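Local coordinates for protein transglutaminase-like enzymes, putative cysteine protease (Cytophaga hutchinsonii, PDB 3ISR) that is probably a cysteine protease or related hydrolase of the transglutaminase-like superfamily, its exact substrate not established, at residues I113-S125 with K242-V254. Numbering follows the deposited sequence.
Sequences IIPFLFPSRYCQS and KIATGRDAADAAV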
# COMPACT_ATOMS: atom_id res chain seq x y z
N ILE B 113 -26.53 10.70 -10.77
CA ILE B 113 -26.28 9.56 -9.86
C ILE B 113 -25.04 8.77 -10.28
O ILE B 113 -24.30 8.26 -9.45
CB ILE B 113 -27.49 8.61 -9.81
CG1 ILE B 113 -28.78 9.39 -9.53
CG2 ILE B 113 -27.31 7.49 -8.77
CD1 ILE B 113 -28.74 10.22 -8.28
N ILE B 114 -24.80 8.72 -11.58
CA ILE B 114 -23.74 7.88 -12.15
C ILE B 114 -22.36 8.05 -11.49
O ILE B 114 -21.71 7.05 -11.24
CB ILE B 114 -23.64 8.07 -13.68
CG1 ILE B 114 -24.96 7.63 -14.35
CG2 ILE B 114 -22.42 7.32 -14.26
CD1 ILE B 114 -25.25 6.15 -14.25
N PRO B 115 -21.93 9.29 -11.21
CA PRO B 115 -20.59 9.46 -10.61
C PRO B 115 -20.39 8.67 -9.32
O PRO B 115 -19.26 8.29 -9.01
CB PRO B 115 -20.53 10.98 -10.34
CG PRO B 115 -21.42 11.57 -11.36
CD PRO B 115 -22.56 10.60 -11.51
N PHE B 116 -21.47 8.37 -8.61
CA PHE B 116 -21.37 7.71 -7.32
C PHE B 116 -21.23 6.19 -7.43
O PHE B 116 -21.22 5.48 -6.44
CB PHE B 116 -22.52 8.15 -6.41
CG PHE B 116 -22.52 9.63 -6.17
CD1 PHE B 116 -21.60 10.19 -5.29
CD2 PHE B 116 -23.39 10.48 -6.88
CE1 PHE B 116 -21.55 11.58 -5.06
CE2 PHE B 116 -23.35 11.89 -6.67
CZ PHE B 116 -22.42 12.43 -5.76
N LEU B 117 -21.08 5.71 -8.67
CA LEU B 117 -20.71 4.32 -8.91
C LEU B 117 -19.19 4.14 -8.98
O LEU B 117 -18.68 3.01 -8.99
CB LEU B 117 -21.34 3.85 -10.24
CG LEU B 117 -22.86 3.60 -10.25
CD1 LEU B 117 -23.42 3.58 -11.69
CD2 LEU B 117 -23.19 2.30 -9.51
N PHE B 118 -18.45 5.25 -9.09
CA PHE B 118 -17.01 5.18 -9.41
C PHE B 118 -16.11 5.33 -8.19
O PHE B 118 -16.51 5.92 -7.19
CB PHE B 118 -16.67 6.20 -10.50
CG PHE B 118 -17.31 5.84 -11.81
CD1 PHE B 118 -16.78 4.84 -12.60
CD2 PHE B 118 -18.50 6.44 -12.19
CE1 PHE B 118 -17.40 4.47 -13.82
CE2 PHE B 118 -19.13 6.10 -13.38
CZ PHE B 118 -18.59 5.11 -14.20
N PRO B 119 -14.91 4.74 -8.27
CA PRO B 119 -13.98 4.86 -7.13
C PRO B 119 -13.61 6.31 -6.90
O PRO B 119 -13.60 7.12 -7.86
CB PRO B 119 -12.74 4.08 -7.58
CG PRO B 119 -13.11 3.35 -8.87
CD PRO B 119 -14.35 3.98 -9.41
N SER B 120 -13.28 6.66 -5.66
CA SER B 120 -12.82 7.99 -5.32
C SER B 120 -11.56 7.88 -4.44
O SER B 120 -11.13 6.77 -4.15
CB SER B 120 -13.93 8.73 -4.60
OG SER B 120 -14.33 8.03 -3.44
N ARG B 121 -10.97 9.01 -4.04
CA ARG B 121 -9.71 8.96 -3.26
C ARG B 121 -9.71 7.96 -2.09
O ARG B 121 -8.79 7.14 -1.96
CB ARG B 121 -9.34 10.36 -2.74
CG ARG B 121 -8.16 10.39 -1.72
CD ARG B 121 -6.80 9.85 -2.27
NE ARG B 121 -5.85 9.89 -1.15
CZ ARG B 121 -5.65 8.91 -0.27
NH1 ARG B 121 -6.29 7.74 -0.39
NH2 ARG B 121 -4.81 9.09 0.74
N TYR B 122 -10.73 8.04 -1.23
CA TYR B 122 -10.77 7.21 -0.03
C TYR B 122 -11.65 5.97 -0.17
O TYR B 122 -11.86 5.26 0.81
CB TYR B 122 -11.27 8.06 1.15
CG TYR B 122 -10.39 9.26 1.35
CD1 TYR B 122 -9.10 9.12 1.87
CD2 TYR B 122 -10.82 10.54 0.98
CE1 TYR B 122 -8.26 10.24 2.02
CE2 TYR B 122 -10.01 11.66 1.14
CZ TYR B 122 -8.73 11.50 1.65
OH TYR B 122 -7.95 12.61 1.82
N CYS B 123 -12.17 5.72 -1.37
CA CYS B 123 -13.10 4.60 -1.58
C CYS B 123 -12.69 3.86 -2.86
O CYS B 123 -13.26 4.07 -3.94
CB CYS B 123 -14.55 5.10 -1.70
SG CYS B 123 -15.13 6.11 -0.33
N GLN B 124 -11.67 3.00 -2.72
CA GLN B 124 -11.07 2.28 -3.87
C GLN B 124 -11.87 1.04 -4.20
O GLN B 124 -11.42 -0.11 -4.00
CB GLN B 124 -9.60 1.95 -3.58
CG GLN B 124 -8.73 3.15 -3.13
CD GLN B 124 -8.59 3.24 -1.62
OE1 GLN B 124 -9.54 2.96 -0.86
NE2 GLN B 124 -7.39 3.61 -1.16
N SER B 125 -13.08 1.27 -4.69
CA SER B 125 -14.05 0.22 -4.91
C SER B 125 -13.55 -0.72 -5.98
O SER B 125 -13.85 -1.92 -5.97
CB SER B 125 -15.41 0.82 -5.31
OG SER B 125 -15.26 1.89 -6.23
N LYS B 242 -28.04 17.59 8.07
CA LYS B 242 -27.07 17.46 6.99
C LYS B 242 -26.20 18.68 6.81
O LYS B 242 -26.68 19.81 6.71
CB LYS B 242 -27.78 17.19 5.65
CG LYS B 242 -26.80 16.96 4.49
CD LYS B 242 -27.52 16.89 3.14
CE LYS B 242 -28.28 15.58 2.97
NZ LYS B 242 -29.00 15.45 1.65
N ILE B 243 -24.90 18.43 6.71
CA ILE B 243 -23.96 19.46 6.33
C ILE B 243 -23.61 19.30 4.87
O ILE B 243 -23.80 20.23 4.08
CB ILE B 243 -22.69 19.39 7.19
CG1 ILE B 243 -23.03 19.84 8.61
CG2 ILE B 243 -21.55 20.26 6.60
CD1 ILE B 243 -22.00 19.37 9.64
N ALA B 244 -23.07 18.13 4.49
CA ALA B 244 -22.74 17.89 3.10
C ALA B 244 -22.94 16.46 2.66
O ALA B 244 -23.01 15.54 3.49
CB ALA B 244 -21.29 18.32 2.81
N THR B 245 -23.01 16.29 1.34
CA THR B 245 -22.77 14.99 0.71
C THR B 245 -21.72 15.16 -0.40
O THR B 245 -21.53 16.26 -0.95
CB THR B 245 -24.09 14.37 0.14
OG1 THR B 245 -24.67 15.25 -0.84
CG2 THR B 245 -25.10 14.17 1.26
N GLY B 246 -21.03 14.09 -0.74
CA GLY B 246 -20.13 14.11 -1.89
C GLY B 246 -19.60 12.70 -2.09
O GLY B 246 -20.08 11.76 -1.48
N ARG B 247 -18.60 12.57 -2.95
CA ARG B 247 -18.07 11.25 -3.27
C ARG B 247 -17.40 10.62 -2.05
O ARG B 247 -17.54 9.42 -1.82
CB ARG B 247 -17.12 11.36 -4.46
CG ARG B 247 -17.81 11.80 -5.72
CD ARG B 247 -16.84 12.05 -6.89
NE ARG B 247 -16.20 10.80 -7.31
CZ ARG B 247 -15.33 10.69 -8.32
NH1 ARG B 247 -14.80 9.50 -8.59
NH2 ARG B 247 -14.98 11.75 -9.04
N ASP B 248 -16.68 11.42 -1.28
CA ASP B 248 -16.02 10.97 -0.06
C ASP B 248 -15.54 12.21 0.65
O ASP B 248 -15.92 13.32 0.24
CB ASP B 248 -14.87 9.97 -0.32
CG ASP B 248 -13.75 10.52 -1.20
OD1 ASP B 248 -13.55 11.74 -1.31
OD2 ASP B 248 -13.02 9.67 -1.80
N ALA B 249 -14.72 12.04 1.69
CA ALA B 249 -14.30 13.19 2.54
C ALA B 249 -13.48 14.25 1.78
O ALA B 249 -13.41 15.37 2.23
CB ALA B 249 -13.54 12.71 3.77
N ALA B 250 -12.91 13.91 0.62
CA ALA B 250 -12.19 14.93 -0.15
C ALA B 250 -13.14 16.06 -0.55
O ALA B 250 -12.72 17.20 -0.77
CB ALA B 250 -11.55 14.30 -1.42
N ASP B 251 -14.43 15.73 -0.66
CA ASP B 251 -15.45 16.72 -1.05
C ASP B 251 -16.20 17.30 0.14
O ASP B 251 -17.15 18.07 -0.05
CB ASP B 251 -16.50 16.07 -1.94
CG ASP B 251 -15.98 15.62 -3.28
OD1 ASP B 251 -15.02 16.22 -3.81
OD2 ASP B 251 -16.59 14.68 -3.82
N ALA B 252 -15.82 16.91 1.35
CA ALA B 252 -16.59 17.34 2.53
C ALA B 252 -15.76 17.38 3.80
O ALA B 252 -16.22 16.94 4.86
CB ALA B 252 -17.80 16.42 2.73
N ALA B 253 -14.54 17.91 3.70
CA ALA B 253 -13.69 18.03 4.90
C ALA B 253 -14.25 19.08 5.84
O ALA B 253 -14.80 20.09 5.38
CB ALA B 253 -12.27 18.40 4.52
N VAL B 254 -14.07 18.88 7.14
CA VAL B 254 -14.46 19.89 8.12
C VAL B 254 -13.65 21.14 7.86
O VAL B 254 -14.18 22.24 7.76
CB VAL B 254 -14.25 19.41 9.57
CG1 VAL B 254 -14.53 20.55 10.57
CG2 VAL B 254 -15.17 18.24 9.85
O HOH W 1 -17.46 8.41 -6.97
O HOH W 2 -11.93 11.74 -4.39
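D248 pushes one carboxylate oxygen, OD2, into the tight turn within 113-125, where two hydrogen bonds grip it. S120 OG donates to D248 OD2 at 2.7 Å, and Y122 N reaches the same D248 OD2 at 2.9 Å along an almost straight line (172°). These donors come from opposite faces of the carboxylate plane, so the oxygen sits between them. The other oxygen, OD1, turns back to accept from A250 N, closing an Asx turn that leads into the 3-10 segment 249-251. With an alanine in place of D248, S120 OG and Y122 N would probably lose their shared acceptor and the Asx turn its side-chain bond.

The receiving turn is a type I beta turn, S120 to C123, in the loop before helix 129-136; D248 follows the end of strand 240-246, an outer strand of the sheet 225-229, 215-222, 199-206, 240-246. The contact thus ties that loop to the strand's exit; the sheet and helix 181-194 probably belong to the transglutaminase-like, papain-clan fold. R193 of that helix hydrogen-bonds to both S120 OG and R247 O, linking the two segments.

R247 works through its guanidinium and a water. NH1 makes a weak, bent bond to P119 O (2.8 Å), while NE donates to water 1, which passes the link on to the carbonyls of P115 and F118. The bend of the R247 chain at chi3 (66°) turns the guanidinium toward these carbonyls; NH2 pairs with D251 OD1 of the second subunit in a salt bridge, the strongest polar contact of this side chain.

Apolar contacts flank the polar ones. The F116 ring edge meets the backbone at G246 C and R247 N, and F116 CE1 also lies 3.8 Å from R247 CG, ring and guanidinium planes nearly perpendicular (87°). Y122 lays CE2 against A250 CB at 4.0 Å, and C123 SG rests on D248 CB.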